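Local structure of aminopeptidase (Aneurinibacillus sp. AM-1, 5IB9) at residues Y19-F24 and S243-T248; N205-K210 and R265-G270; G226-S231 and Q299-G304; I312-D317 and A358-H363. The protein probably removes amino acids from the N-termini of peptides as a zinc-dependent exopeptidase of the M28 family, here bound to the inhibitor bestatin. One frame throughout, in Å; residues are numbered along the deposited sequence.

Contact 1. Residues Y19-F24 and S243-T248; sequences YNTIQF and SGVAVT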
# COMPACT_ATOMS: atom_id res chain seq x y z
N TYR A 19 -4.96 33.84 4.57
CA TYR A 19 -3.98 34.16 5.57
C TYR A 19 -4.40 33.58 6.97
O TYR A 19 -3.56 33.05 7.66
CB TYR A 19 -3.92 35.73 5.69
CG TYR A 19 -2.86 36.27 6.61
CD1 TYR A 19 -1.52 36.45 6.23
CD2 TYR A 19 -3.25 36.56 7.94
CE1 TYR A 19 -0.55 36.99 7.18
CE2 TYR A 19 -2.31 37.04 8.87
CZ TYR A 19 -0.99 37.23 8.48
OH TYR A 19 -0.09 37.71 9.46
N ASN A 20 -5.68 33.69 7.26
CA ASN A 20 -6.18 33.13 8.59
C ASN A 20 -5.96 31.60 8.65
O ASN A 20 -5.61 31.07 9.72
CB ASN A 20 -7.63 33.51 8.77
CG ASN A 20 -7.78 35.03 9.11
OD1 ASN A 20 -6.80 35.70 9.37
ND2 ASN A 20 -9.01 35.52 8.98
N THR A 21 -6.21 30.93 7.53
CA THR A 21 -5.86 29.52 7.58
C THR A 21 -4.41 29.23 7.86
O THR A 21 -4.04 28.36 8.68
CB THR A 21 -6.24 28.90 6.16
OG1 THR A 21 -7.64 28.91 5.96
CG2 THR A 21 -5.67 27.43 6.03
N ILE A 22 -3.50 29.97 7.21
CA ILE A 22 -2.04 29.77 7.46
C ILE A 22 -1.69 30.10 8.93
O ILE A 22 -0.85 29.42 9.53
CB ILE A 22 -1.11 30.57 6.45
CG1 ILE A 22 -1.53 30.09 5.02
CG2 ILE A 22 0.31 30.38 6.74
CD1 ILE A 22 -0.99 31.04 3.85
N GLN A 23 -2.28 31.19 9.42
CA GLN A 23 -2.00 31.62 10.79
C GLN A 23 -2.40 30.48 11.74
O GLN A 23 -1.58 30.14 12.62
CB GLN A 23 -2.88 32.81 11.09
CG GLN A 23 -2.58 33.42 12.48
CD GLN A 23 -3.35 34.75 12.63
OE1 GLN A 23 -4.53 34.88 12.23
NE2 GLN A 23 -2.68 35.75 13.16
N PHE A 24 -3.57 29.89 11.50
CA PHE A 24 -4.01 28.76 12.39
C PHE A 24 -3.00 27.61 12.29
O PHE A 24 -2.54 27.03 13.31
CB PHE A 24 -5.47 28.31 12.10
CG PHE A 24 -5.86 27.15 12.96
CD1 PHE A 24 -6.28 27.39 14.29
CD2 PHE A 24 -5.60 25.82 12.52
CE1 PHE A 24 -6.45 26.26 15.17
CE2 PHE A 24 -5.75 24.66 13.37
CZ PHE A 24 -6.24 24.96 14.71
N SER A 243 0.21 27.24 2.85
CA SER A 243 -0.21 28.05 1.77
C SER A 243 -1.11 27.28 0.81
O SER A 243 -2.18 27.76 0.46
CB SER A 243 1.02 28.63 1.02
OG SER A 243 1.73 27.62 0.34
N GLY A 244 -0.66 26.11 0.39
CA GLY A 244 -1.47 25.34 -0.54
C GLY A 244 -2.78 24.85 0.09
O GLY A 244 -3.75 24.79 -0.60
N VAL A 245 -2.74 24.50 1.35
CA VAL A 245 -3.99 24.10 2.06
C VAL A 245 -4.95 25.29 2.05
O VAL A 245 -6.16 25.09 1.77
CB VAL A 245 -3.66 23.72 3.47
CG1 VAL A 245 -5.03 23.56 4.24
CG2 VAL A 245 -2.87 22.38 3.52
N ALA A 246 -4.40 26.49 2.32
CA ALA A 246 -5.27 27.64 2.35
C ALA A 246 -5.93 27.98 1.01
O ALA A 246 -7.13 28.32 0.92
CB ALA A 246 -4.45 28.89 2.79
N VAL A 247 -5.15 27.81 -0.09
CA VAL A 247 -5.74 27.99 -1.47
C VAL A 247 -6.75 26.88 -1.79
O VAL A 247 -7.78 27.12 -2.34
CB VAL A 247 -4.64 28.05 -2.55
CG1 VAL A 247 -5.24 28.24 -3.96
CG2 VAL A 247 -3.71 29.27 -2.21
N THR A 248 -6.45 25.66 -1.35
CA THR A 248 -7.35 24.52 -1.55
C THR A 248 -8.72 24.79 -0.86
O THR A 248 -9.74 24.66 -1.52
CB THR A 248 -6.74 23.22 -1.04
OG1 THR A 248 -5.55 22.93 -1.80
CG2 THR A 248 -7.73 22.00 -1.29
O HOH W 1 -8.23 29.38 3.33
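Thr21 and Ile22 rest against Ser243 and Ala246 where two helices, 15-25 and 238-256, pack obliquely in a roughly antiparallel sense, with segment axes 8.5 Å apart at closest and N-to-C directions 137° from each other. Helix 238-256 belongs to the M28 peptidase domain, and the contact is buried and almost wholly apolar. The side chain of Ile22 does much of the joining. Its CB sits back from the partner helix; CG1, anti to the carbonyl carbon (chi1 -57°), reaches across and lies 3.9 Å from Ala246 CB. CD1 goes one step further and ends 3.7 Å from Ser243 CA, touching the backbone of that residue rather than its hydroxyl, which is hydrogen-bonded to Asn239 O. Leu377 and Leu385, the latter on helix 382-400, also pack on Ile22. An alanine here would probably open a gap beside Ala246 and leave Ser243 CA without its cover from helix 15-25. One residue earlier, Thr21 meets the small Ala246 closely: its CG2 is 3.7 Å from Ala246 CA, and its CB 3.8 Å from Ala246 CB. The other branch of Thr21 carries the polar side of the interface. Thr21 OG1, also bonded to Asn17 O in its own helix, lies 2.7 Å from a water, and this water donates a hydrogen bond of 2.9 Å to Ala246 O.

Contact 2. Residues N205-K210 and R265-G270; sequences NVIATK and RFITFG
Asn205 meets Phe269 and Gly270 at the tight end of this contact. Asn205 OD1 accepts a hydrogen bond of 3.0 Å from Gly270 N, the N-H...O angle being 160°, and it also lies at the edge of the Phe269 ring, 3.8 Å from CD1, with amide and ring planes 84° apart. The amide is fixed on its other side too, since Asn205 ND2 donates to Gln58 OE1 and Gly278 O. Next to it, Thr268 OG1 is 3.5 Å from Val206 CB. Strands 187-210 and 263-269 run antiparallel here, in the sheet of the M28 peptidase domain, bonded in both directions at Val206-Thr268 and at Ala208-Phe266, where Phe266 N reaches Ala208 O at 2.8 Å. Helix 35-50 packs on the face bearing these four side chains. On the face of Ile207 and Ile267, which lie side by side with Ile207 CG1 4.0 Å from Ile267 CG2, Tyr282 of helix 277-283 packs on both. Packing thins toward the more exposed Thr209. There Thr209 OG1 merely lies 3.8 Å from Arg265 CG, while the extended arginine carries its guanidinium onward to salt bridges with Glu263 and Glu290.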
# COMPACT_ATOMS: atom_id res chain seq x y z
N ASN A 205 -5.66 11.63 4.91
CA ASN A 205 -6.03 12.58 3.85
C ASN A 205 -7.42 13.09 4.15
O ASN A 205 -8.26 12.35 4.63
CB ASN A 205 -6.02 11.89 2.47
CG ASN A 205 -4.71 11.21 2.20
OD1 ASN A 205 -3.67 11.84 2.35
ND2 ASN A 205 -4.76 10.05 1.60
N VAL A 206 -7.68 14.34 3.80
CA VAL A 206 -9.01 14.97 4.00
C VAL A 206 -9.54 15.26 2.62
O VAL A 206 -8.91 15.93 1.81
CB VAL A 206 -8.92 16.28 4.80
CG1 VAL A 206 -10.40 16.77 4.93
CG2 VAL A 206 -8.29 16.03 6.16
N ILE A 207 -10.74 14.70 2.33
CA ILE A 207 -11.24 14.73 0.94
C ILE A 207 -12.67 15.36 0.92
O ILE A 207 -13.59 14.87 1.59
CB ILE A 207 -11.37 13.34 0.35
CG1 ILE A 207 -10.02 12.64 0.33
CG2 ILE A 207 -11.96 13.40 -1.11
CD1 ILE A 207 -10.09 11.34 1.07
N ALA A 208 -12.88 16.46 0.17
CA ALA A 208 -14.19 17.18 0.12
C ALA A 208 -14.59 17.21 -1.34
O ALA A 208 -13.84 17.62 -2.16
CB ALA A 208 -14.00 18.67 0.65
N THR A 209 -15.78 16.71 -1.63
CA THR A 209 -16.18 16.53 -3.05
C THR A 209 -17.41 17.39 -3.32
O THR A 209 -18.38 17.27 -2.54
CB THR A 209 -16.47 15.06 -3.30
OG1 THR A 209 -15.26 14.28 -3.11
CG2 THR A 209 -16.95 14.90 -4.77
N LYS A 210 -17.35 18.12 -4.40
CA LYS A 210 -18.50 18.82 -4.94
C LYS A 210 -19.02 18.03 -6.17
O LYS A 210 -18.37 17.92 -7.20
CB LYS A 210 -18.11 20.23 -5.36
CG LYS A 210 -19.42 21.09 -5.69
CD LYS A 210 -19.07 22.38 -6.34
CE LYS A 210 -20.37 23.36 -6.37
NZ LYS A 210 -21.31 22.95 -7.45
N ARG A 265 -12.82 17.45 -6.55
CA ARG A 265 -12.39 16.86 -5.28
C ARG A 265 -11.29 17.72 -4.75
O ARG A 265 -10.20 17.79 -5.40
CB ARG A 265 -11.88 15.41 -5.50
CG ARG A 265 -12.99 14.49 -6.14
CD ARG A 265 -12.50 13.09 -6.28
NE ARG A 265 -13.61 12.31 -6.82
CZ ARG A 265 -13.50 11.00 -6.97
NH1 ARG A 265 -12.43 10.26 -6.59
NH2 ARG A 265 -14.54 10.40 -7.45
N PHE A 266 -11.48 18.27 -3.58
CA PHE A 266 -10.47 19.13 -2.90
C PHE A 266 -9.87 18.29 -1.82
O PHE A 266 -10.58 17.74 -0.95
CB PHE A 266 -11.18 20.37 -2.30
CG PHE A 266 -11.83 21.28 -3.32
CD1 PHE A 266 -11.08 22.29 -3.89
CD2 PHE A 266 -13.13 21.03 -3.71
CE1 PHE A 266 -11.60 23.12 -4.85
CE2 PHE A 266 -13.75 21.94 -4.63
CZ PHE A 266 -12.97 22.95 -5.20
N ILE A 267 -8.52 18.12 -1.88
CA ILE A 267 -7.92 17.13 -1.02
C ILE A 267 -6.68 17.73 -0.33
O ILE A 267 -5.85 18.40 -0.99
CB ILE A 267 -7.47 15.83 -1.82
CG1 ILE A 267 -8.63 15.32 -2.63
CG2 ILE A 267 -6.91 14.82 -0.80
CD1 ILE A 267 -8.21 14.06 -3.42
N THR A 268 -6.59 17.46 0.99
CA THR A 268 -5.29 17.73 1.61
C THR A 268 -4.68 16.43 2.01
O THR A 268 -5.30 15.57 2.63
CB THR A 268 -5.42 18.75 2.83
OG1 THR A 268 -6.18 18.19 3.91
CG2 THR A 268 -6.06 19.99 2.27
N PHE A 269 -3.42 16.23 1.59
CA PHE A 269 -2.76 14.93 1.79
C PHE A 269 -1.88 14.91 3.02
O PHE A 269 -1.22 15.91 3.30
CB PHE A 269 -1.90 14.63 0.59
CG PHE A 269 -2.59 14.56 -0.73
CD1 PHE A 269 -3.46 13.48 -1.03
CD2 PHE A 269 -2.42 15.52 -1.70
CE1 PHE A 269 -4.12 13.40 -2.27
CE2 PHE A 269 -3.06 15.45 -2.95
CZ PHE A 269 -3.90 14.39 -3.21
N GLY A 270 -1.84 13.76 3.69
CA GLY A 270 -0.90 13.62 4.81
C GLY A 270 0.40 13.02 4.34
O GLY A 270 0.53 12.46 3.26

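Contact 3. Residues G226-S231 and Q299-G304; sequences GSHHDS and QLDMVG. With ZN (zinc ion), chain C; BES (2-(3-amino-2-hydroxy-4-phenyl-butyrylamino)-4-methyl-pentanoic acid), chain H.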
# COMPACT_ATOMS: atom_id res chain seq x y z
N GLY A 226 -5.30 19.60 -5.05
CA GLY A 226 -4.62 19.02 -3.85
C GLY A 226 -3.57 19.99 -3.24
O GLY A 226 -3.07 20.92 -3.89
N SER A 227 -3.20 19.63 -2.02
CA SER A 227 -2.10 20.26 -1.24
C SER A 227 -1.79 19.26 -0.18
O SER A 227 -2.47 18.24 -0.03
CB SER A 227 -2.52 21.64 -0.64
OG SER A 227 -3.77 21.43 0.07
N HIS A 228 -0.73 19.50 0.60
CA HIS A 228 -0.41 18.62 1.75
C HIS A 228 -0.41 19.39 3.06
O HIS A 228 -0.03 20.58 3.09
CB HIS A 228 0.95 17.85 1.56
CG HIS A 228 2.21 18.72 1.56
ND1 HIS A 228 2.97 18.91 2.72
CD2 HIS A 228 2.88 19.23 0.53
CE1 HIS A 228 4.05 19.64 2.35
NE2 HIS A 228 4.00 19.86 1.05
N HIS A 229 -0.89 18.71 4.09
CA HIS A 229 -1.05 19.39 5.40
C HIS A 229 -0.02 19.12 6.46
O HIS A 229 -0.12 19.71 7.49
CB HIS A 229 -2.49 19.15 5.96
CG HIS A 229 -2.91 17.70 6.01
ND1 HIS A 229 -2.29 16.64 6.63
CD2 HIS A 229 -4.00 17.20 5.37
CE1 HIS A 229 -3.00 15.51 6.38
NE2 HIS A 229 -4.05 15.87 5.64
N ASP A 230 0.97 18.31 6.10
CA ASP A 230 2.11 18.09 7.03
C ASP A 230 3.28 19.00 6.65
O ASP A 230 3.36 19.54 5.53
CB ASP A 230 2.59 16.65 6.96
CG ASP A 230 3.15 16.22 5.62
OD1 ASP A 230 2.55 16.51 4.53
OD2 ASP A 230 4.22 15.59 5.63
N SER A 231 4.14 19.16 7.69
CA SER A 231 5.40 19.92 7.41
C SER A 231 6.56 19.15 8.00
O SER A 231 6.36 18.15 8.66
CB SER A 231 5.34 21.35 7.99
OG SER A 231 5.36 21.28 9.42
N GLN A 299 -1.90 20.41 -8.20
CA GLN A 299 -1.22 20.37 -6.90
C GLN A 299 -0.67 21.73 -6.45
O GLN A 299 -0.03 22.41 -7.27
CB GLN A 299 -0.07 19.36 -6.96
CG GLN A 299 0.79 19.38 -5.67
CD GLN A 299 0.08 18.79 -4.42
OE1 GLN A 299 -1.02 18.33 -4.48
NE2 GLN A 299 0.77 18.72 -3.30
N LEU A 300 -1.08 22.19 -5.28
CA LEU A 300 -0.65 23.55 -4.79
C LEU A 300 0.33 23.30 -3.64
O LEU A 300 -0.03 22.76 -2.59
CB LEU A 300 -1.93 24.23 -4.23
CG LEU A 300 -3.07 24.48 -5.25
CD1 LEU A 300 -4.29 24.74 -4.48
CD2 LEU A 300 -2.68 25.88 -5.85
N ASP A 301 1.59 23.67 -3.90
CA ASP A 301 2.65 23.47 -2.82
C ASP A 301 3.60 24.66 -2.95
O ASP A 301 4.25 24.80 -3.99
CB ASP A 301 3.35 22.19 -3.15
CG ASP A 301 4.18 21.58 -1.96
OD1 ASP A 301 4.33 22.29 -0.96
OD2 ASP A 301 4.55 20.39 -1.92
N MET A 302 3.68 25.41 -1.86
CA MET A 302 4.47 26.63 -1.75
C MET A 302 4.01 27.72 -2.69
O MET A 302 4.64 27.98 -3.67
CB MET A 302 5.95 26.28 -1.90
CG MET A 302 6.34 25.48 -0.77
SD MET A 302 8.03 24.76 -0.80
CE MET A 302 9.03 26.21 -1.01
N VAL A 303 2.91 28.35 -2.32
CA VAL A 303 2.24 29.27 -3.21
C VAL A 303 1.91 30.63 -2.54
O VAL A 303 1.04 31.37 -3.00
CB VAL A 303 0.90 28.70 -3.77
CG1 VAL A 303 1.25 27.53 -4.75
CG2 VAL A 303 -0.06 28.15 -2.62
N GLY A 304 2.63 30.90 -1.44
CA GLY A 304 2.40 32.21 -0.75
C GLY A 304 3.60 32.97 -0.27
O GLY A 304 3.34 33.96 0.41
ZN ZN C . 5.48 20.90 0.13
N2 BES H . 7.31 21.45 -1.58
C1 BES H . 8.35 20.42 -1.53
C6 BES H . 8.80 20.14 -2.96
C7 BES H . 9.60 21.20 -3.70
C8 BES H . 10.59 22.00 -3.07
C12 BES H . 9.37 21.36 -5.08
C9 BES H . 11.31 22.94 -3.83
C11 BES H . 10.10 22.31 -5.85
C10 BES H . 11.06 23.10 -5.20
C2 BES H . 7.81 19.16 -0.85
O2 BES H . 7.16 19.72 0.29
C3 BES H . 9.01 18.38 -0.44
O3 BES H . 9.74 18.86 0.41
N1 BES H . 9.25 17.28 -1.07
C4 BES H . 10.46 16.53 -0.76
C13 BES H . 10.38 15.33 -1.69
C14 BES H . 9.18 14.41 -1.43
C15 BES H . 9.39 13.24 -2.38
C16 BES H . 9.01 13.96 0.03
C5 BES H . 11.74 17.24 -1.17
O1 BES H . 12.84 16.86 -0.66
O4 BES H . 11.75 18.17 -1.99
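Gly226 and Gln299 form a parallel bridge between strands 222-228 and 294-300, at the C-terminal ends of the two strands, just where they open onto a zinc ion. A single backbone hydrogen bond joins the segments, from Leu300 N to Gly226 O at 2.7 Å. Gln299 folds back over the glycine: its chain bends at chi2 (71°), and OE1 comes to 3.3 Å from Gly226 C. Gln299 NE2 is hydrogen-bonded to Ser346, a residue whose OG bonds Asp301 OD2. An alanine in place of Gln299 would probably leave a gap over Gly226 and Ser346 without one of its partners, so that the second shell of Asp301 might be disturbed. Past the bridge, His228 at the end of strand 222-228 and Asp301 in the loop that follows strand 294-300 both reach the metal. His228 NE2 binds zinc at 2.0 Å, and its ND1 makes weak hydrogen bonds to Asp230 O and Asp230 OD1. Asp301 grips the ion with both oxygens, OD1 at 2.1 Å and OD2 at 2.3 Å, its carboxylate plane turned 76° from the imidazole. Bestatin chelates the same ion through its hydroxyl O2 (2.1 Å) and, more loosely, its amine N2 (2.6 Å). With Asp240, which binds this zinc and a second one, the arrangement is that of the two-zinc active site of M28 aminopeptidases.

Contact 4. Residues I312-D317 and A358-H363; sequences IMYTID and AALFIH. With BES (2-(3-amino-2-hydroxy-4-phenyl-butyrylamino)-4-methyl-pentanoic acid), chain H.
Tyr314 and Ile362 meet at the apolar centre, with Ile362 CG2 lying 3.5 Å from Tyr314 CD2. Leu360 CD2 joins them at the edge of the phenol ring, 4.1 Å from Tyr314 CD2, and Ile312 CG2 sits over one ring face, toward the rim, while also touching Ile362 CG2. The Ile362 chain runs out extended, CG1 anti to the backbone N (chi1 -179°) and CD1 anti to CA (chi2 161°), and its tip reaches bestatin: CD1 is 3.6 Å from C11 of the inhibitor's phenyl ring. Thus Ile362 has one branch in the sheet packing and the other on the ligand. On the reverse face Met313 lies beside Phe361 in a Met-aromatic contact. Met313 CG comes to 3.6 Å from Phe361 CE1, and the sulfur SD is 4.5 Å from the ring centroid, placed obliquely. The helices 322-334 and 382-400 adjoin this side through Thr324 and Val392. The backbones form an antiparallel pair in the sheet of the M28 domain, strand 310-315 bonded to strand 358-364 at Ile312-Ile362 and Tyr314-Leu360. The shortest of these bonds, from Tyr314 N to Leu360 O, is 2.7 Å. The longest, from Ile362 N to Ile312 O, is 3.3 Å. Past Thr315, whose OG1 bonds Lys319 O, the direct pairing gives way to water. A single water accepts from Ile316 N and donates to Ala358 O at 2.8 Å, and the same carbonyl also takes a hydrogen bond from Asn321 ND2.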
# COMPACT_ATOMS: atom_id res chain seq x y z
N ILE A 312 5.28 29.04 -11.42
CA ILE A 312 5.59 28.17 -12.54
C ILE A 312 4.73 26.93 -12.39
O ILE A 312 4.29 26.60 -11.26
CB ILE A 312 7.10 27.82 -12.56
CG1 ILE A 312 7.49 26.98 -13.81
CG2 ILE A 312 7.50 27.16 -11.30
CD1 ILE A 312 8.99 27.15 -14.12
N MET A 313 4.55 26.22 -13.49
CA MET A 313 3.85 24.91 -13.39
C MET A 313 4.86 23.81 -13.66
O MET A 313 5.48 23.85 -14.69
CB MET A 313 2.82 24.83 -14.47
CG MET A 313 1.79 25.93 -14.39
SD MET A 313 0.52 25.93 -15.68
CE MET A 313 1.54 26.34 -17.15
N TYR A 314 4.96 22.79 -12.81
CA TYR A 314 5.91 21.72 -13.06
C TYR A 314 5.17 20.42 -13.35
O TYR A 314 4.21 20.03 -12.68
CB TYR A 314 6.76 21.47 -11.84
CG TYR A 314 7.90 22.45 -11.62
CD1 TYR A 314 8.75 22.80 -12.64
CD2 TYR A 314 8.05 23.04 -10.39
CE1 TYR A 314 9.81 23.75 -12.39
CE2 TYR A 314 9.12 24.01 -10.12
CZ TYR A 314 9.98 24.28 -11.13
OH TYR A 314 11.00 25.23 -10.94
N THR A 315 5.65 19.69 -14.38
CA THR A 315 5.13 18.41 -14.66
C THR A 315 6.26 17.35 -14.49
O THR A 315 7.47 17.69 -14.62
CB THR A 315 4.48 18.25 -16.05
OG1 THR A 315 5.55 18.43 -17.00
CG2 THR A 315 3.44 19.36 -16.26
N ILE A 316 5.88 16.10 -14.26
CA ILE A 316 6.93 15.06 -13.97
C ILE A 316 7.80 14.82 -15.19
O ILE A 316 9.02 14.64 -14.94
CB ILE A 316 6.18 13.74 -13.61
CG1 ILE A 316 5.34 13.92 -12.30
CG2 ILE A 316 7.15 12.56 -13.46
CD1 ILE A 316 6.05 14.54 -11.12
N ASP A 317 7.18 14.78 -16.38
CA ASP A 317 7.93 14.52 -17.62
C ASP A 317 8.37 15.79 -18.33
O ASP A 317 8.90 15.68 -19.43
CB ASP A 317 7.12 13.58 -18.51
CG ASP A 317 5.71 14.04 -18.74
OD1 ASP A 317 4.91 13.22 -19.30
OD2 ASP A 317 5.36 15.22 -18.38
N ALA A 358 -1.30 16.12 -14.63
CA ALA A 358 -1.14 16.63 -13.28
C ALA A 358 -0.06 17.68 -13.37
O ALA A 358 0.90 17.53 -14.21
CB ALA A 358 -0.69 15.49 -12.28
N ALA A 359 -0.11 18.73 -12.55
CA ALA A 359 0.97 19.68 -12.49
C ALA A 359 1.00 20.28 -11.11
O ALA A 359 -0.11 20.49 -10.48
CB ALA A 359 0.69 20.84 -13.53
N LEU A 360 2.18 20.69 -10.70
CA LEU A 360 2.46 21.43 -9.44
C LEU A 360 2.54 22.88 -9.78
O LEU A 360 3.27 23.32 -10.72
CB LEU A 360 3.78 20.90 -8.91
CG LEU A 360 4.39 21.81 -7.85
CD1 LEU A 360 3.53 21.97 -6.54
CD2 LEU A 360 5.84 21.25 -7.44
N PHE A 361 1.82 23.65 -9.00
CA PHE A 361 1.89 25.17 -9.00
C PHE A 361 2.66 25.64 -7.79
O PHE A 361 2.30 25.24 -6.67
CB PHE A 361 0.45 25.79 -8.99
CG PHE A 361 -0.32 25.49 -10.25
CD1 PHE A 361 -0.48 26.48 -11.20
CD2 PHE A 361 -0.84 24.22 -10.52
CE1 PHE A 361 -1.16 26.26 -12.42
CE2 PHE A 361 -1.53 23.99 -11.77
CZ PHE A 361 -1.65 24.98 -12.70
N ILE A 362 3.76 26.38 -8.02
CA ILE A 362 4.74 26.74 -6.94
C ILE A 362 5.44 27.99 -7.41
O ILE A 362 5.52 28.25 -8.63
CB ILE A 362 5.74 25.61 -6.79
CG1 ILE A 362 6.74 25.93 -5.66
CG2 ILE A 362 6.42 25.21 -8.11
CD1 ILE A 362 7.48 24.61 -5.16
N HIS A 363 5.86 28.81 -6.41
CA HIS A 363 6.69 29.97 -6.79
C HIS A 363 8.16 29.53 -6.76
O HIS A 363 8.62 29.00 -5.79
CB HIS A 363 6.49 31.11 -5.87
CG HIS A 363 5.10 31.66 -5.86
ND1 HIS A 363 4.56 32.46 -6.83
CD2 HIS A 363 4.12 31.47 -4.94
CE1 HIS A 363 3.28 32.74 -6.53
NE2 HIS A 363 3.02 32.16 -5.37
N2 BES H . 7.31 21.45 -1.58
C1 BES H . 8.35 20.42 -1.53
C6 BES H . 8.80 20.14 -2.96
C7 BES H . 9.60 21.20 -3.70
C8 BES H . 10.59 22.00 -3.07
C12 BES H . 9.37 21.36 -5.08
C9 BES H . 11.31 22.94 -3.83
C11 BES H . 10.10 22.31 -5.85
C10 BES H . 11.06 23.10 -5.20
C2 BES H . 7.81 19.16 -0.85
O2 BES H . 7.16 19.72 0.29
C3 BES H . 9.01 18.38 -0.44
O3 BES H . 9.74 18.86 0.41
N1 BES H . 9.25 17.28 -1.07
C4 BES H . 10.46 16.53 -0.76
C13 BES H . 10.38 15.33 -1.69
C14 BES H . 9.18 14.41 -1.43
C15 BES H . 9.39 13.24 -2.38
C16 BES H . 9.01 13.96 0.03
C5 BES H . 11.74 17.24 -1.17
O1 BES H . 12.84 16.86 -0.66
O4 BES H . 11.75 18.17 -1.99
O HOH W 2 2.92 15.65 -14.27

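Contacts 2, 3 and 4 lie across the sheet of the peptidase domain, in the strand order 187-210, 263-269, 222-228, 294-300, 358-364, 310-315. Contact 3 is in the middle, its centre about 12 Å from those of contacts 2 and 4, and backbone hydrogen bonds join it to contact 2, and probably to contact 4. Contact 1 sits on the helices beside this sheet, its centre about 9 Å from that of contact 3, tied to it by Thr248-Ser227 and Ser243-Val303 hydrogen bonds. Along the chain contacts 1, 2 and 3 interleave, and contact 4 follows. His228 and Asp301 sit at or just beyond the C-terminal ends of neighbouring central strands, and contacts 3 and 4 touch bestatin.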